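Local coordinates for Mypaa.01249.c (Mycobacterium paratuberculosis, PDB 3RD5), which is uncharacterised but, as a member of the short-chain dehydrogenase/reductase family, is probably an oxidoreductase, at residues E65-D70 with D82-A87. Sequence-based numbering, arbitrary orientation. Where two conformers were deposited one is given.
Sequences EVRELD and DGVSGA
Arg67, on an outermost strand of the Rossmann-fold sheet of this short-chain dehydrogenase/reductase, reaches Gly83 and Val84 in the loop that closes a right-handed beta-alpha-beta crossover: strand 63-68, helix 74-82, then strand 87-92. The two backbones stay well apart, with Arg67 CA and Gly83 CA 9.5 Å from each other, and one long side chain spans the distance. Its CG lies anti to the carbonyl carbon (chi1 -62°) and the chain runs extended from there to NE, which carries the guanidinium up to the loop. Arg67 NH1 does the touching: Gly83 O lies 3.2 Å from it, oblique to the guanidinium plane, and Val84 CG2 packs 4.0 Å from the same nitrogen. A water in the guanidinium plane accepts a hydrogen bond from Arg67 NH1 and a weak one from Ser85 N, so it links the arginine to the loop backbone just past Val84. Glu65, two residues back on the same strand, holds the guanidinium by another edge, that of NE and NH2, and limits its rotation. The pair forms a side-on salt bridge, with Arg67 NE 3.0 Å from Glu65 OE2 and Arg67 NH2 3.0 Å from Glu65 OE1. The two bonds are unequal in geometry: OE1 is met on its syn side, whereas NE sits well above the carboxylate plane at OE2. The carboxylate probably offsets the arginine's charge in this small, partly buried contact. The Arg67 side chain also touches Phe80 of helix 74-82 and Ile44 of strand 42-47, the strand that pairs with 63-68, while Val84 O accepts a hydrogen bond from Arg129 NE just before the chain turns into strand 87-92, across strand 18-22 from strand 42-47.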
loop_
_atom_site.group_PDB
_atom_site.type_symbol
_atom_site.label_atom_id
_atom_site.label_comp_id
_atom_site.label_asym_id
_atom_site.label_seq_id
_atom_site.Cartn_x
_atom_site.Cartn_y
_atom_site.Cartn_z
ATOM N N GLU A 65 15.076 9.785 2.590
ATOM C CA GLU A 65 14.574 11.083 3.037
ATOM C C GLU A 65 13.255 10.900 3.752
ATOM O O GLU A 65 12.468 10.098 3.328
ATOM C CB GLU A 65 14.369 12.059 1.854
ATOM C CG GLU A 65 13.861 13.447 2.284
ATOM C CD GLU A 65 13.398 14.347 1.152
ATOM O OE1 GLU A 65 13.502 13.968 -0.039
ATOM O OE2 GLU A 65 12.937 15.472 1.491
ATOM N N VAL A 66 13.024 11.649 4.818
ATOM C CA VAL A 66 11.754 11.607 5.549
ATOM C C VAL A 66 10.946 12.886 5.297
ATOM O O VAL A 66 11.465 14.013 5.436
ATOM C CB VAL A 66 12.043 11.440 7.028
ATOM C CG1 VAL A 66 10.783 11.566 7.864
ATOM C CG2 VAL A 66 12.680 10.073 7.259
ATOM N N ARG A 67 9.670 12.696 4.938
ATOM C CA ARG A 67 8.718 13.810 4.760
ATOM C C ARG A 67 7.447 13.499 5.530
ATOM O O ARG A 67 7.094 12.335 5.750
ATOM C CB ARG A 67 8.379 14.032 3.293
ATOM C CG ARG A 67 9.545 14.404 2.416
ATOM C CD ARG A 67 9.113 14.814 1.043
ATOM N NE ARG A 67 10.287 14.953 0.173
ATOM C CZ ARG A 67 10.240 15.102 -1.145
ATOM N NH1 ARG A 67 9.092 15.228 -1.781
ATOM N NH2 ARG A 67 11.375 15.119 -1.832
ATOM N N GLU A 68 6.731 14.548 5.896
ATOM C CA GLU A 68 5.492 14.414 6.663
ATOM C C GLU A 68 4.316 14.042 5.792
ATOM O O GLU A 68 4.074 14.660 4.744
ATOM C CB GLU A 68 5.155 15.727 7.381
ATOM C CG GLU A 68 4.176 15.552 8.519
ATOM C CD GLU A 68 3.780 16.852 9.163
ATOM O OE1 GLU A 68 4.628 17.763 9.252
ATOM O OE2 GLU A 68 2.604 16.952 9.584
ATOM N N LEU A 69 3.588 13.029 6.249
ATOM C CA LEU A 69 2.338 12.594 5.636
ATOM C C LEU A 69 1.468 12.029 6.745
ATOM O O LEU A 69 1.877 11.075 7.430
ATOM C CB LEU A 69 2.571 11.540 4.564
ATOM C CG LEU A 69 1.342 10.789 4.034
ATOM C CD1 LEU A 69 0.439 11.809 3.331
ATOM C CD2 LEU A 69 1.765 9.648 3.109
ATOM N N ASP A 70 0.231 12.529 6.871
ATOM C CA ASP A 70 -0.774 11.949 7.731
ATOM C C ASP A 70 -1.904 11.393 6.869
ATOM O O ASP A 70 -2.745 12.154 6.372
ATOM C CB ASP A 70 -1.331 13.003 8.692
ATOM C CG ASP A 70 -2.327 12.448 9.675
ATOM O OD1 ASP A 70 -2.625 11.244 9.630
ATOM O OD2 ASP A 70 -2.824 13.267 10.540
ATOM N N ASP A 82 1.665 17.172 -3.488
ATOM C CA ASP A 82 2.042 18.337 -4.283
ATOM C C ASP A 82 3.531 18.605 -4.209
ATOM O O ASP A 82 4.092 19.212 -5.118
ATOM C CB ASP A 82 1.251 19.549 -3.819
ATOM C CG ASP A 82 -0.209 19.522 -4.294
ATOM O OD1 ASP A 82 -0.580 18.719 -5.192
ATOM O OD2 ASP A 82 -0.989 20.337 -3.750
ATOM N N GLY A 83 4.178 18.153 -3.138
ATOM C CA GLY A 83 5.619 18.261 -2.993
ATOM C C GLY A 83 6.468 17.234 -3.700
ATOM O O GLY A 83 7.706 17.361 -3.683
ATOM N N VAL A 84 5.835 16.208 -4.278
ATOM C CA VAL A 84 6.576 15.175 -5.017
ATOM C C VAL A 84 6.604 15.549 -6.488
ATOM O O VAL A 84 5.567 15.496 -7.174
ATOM C CB VAL A 84 5.931 13.789 -4.842
ATOM C CG1 VAL A 84 6.715 12.735 -5.617
ATOM C CG2 VAL A 84 5.914 13.418 -3.372
ATOM N N SER A 85 7.774 15.935 -6.986
ATOM C CA SER A 85 7.857 16.342 -8.391
ATOM C C SER A 85 7.764 15.197 -9.383
ATOM O O SER A 85 7.357 15.384 -10.532
ATOM C CB SER A 85 9.141 17.131 -8.654
ATOM O OG SER A 85 10.252 16.377 -8.267
ATOM N N GLY A 86 8.123 13.994 -8.941
ATOM C CA GLY A 86 8.067 12.808 -9.782
ATOM C C GLY A 86 8.565 11.624 -8.988
ATOM O O GLY A 86 9.314 11.783 -8.022
ATOM N N ALA A 87 8.117 10.430 -9.359
ATOM C CA ALA A 87 8.637 9.201 -8.762
ATOM C C ALA A 87 8.514 8.066 -9.750
ATOM O O ALA A 87 7.733 8.128 -10.713
ATOM C CB ALA A 87 7.940 8.859 -7.449
HETATM O O HOH W 1 10.164 15.310 -4.749
#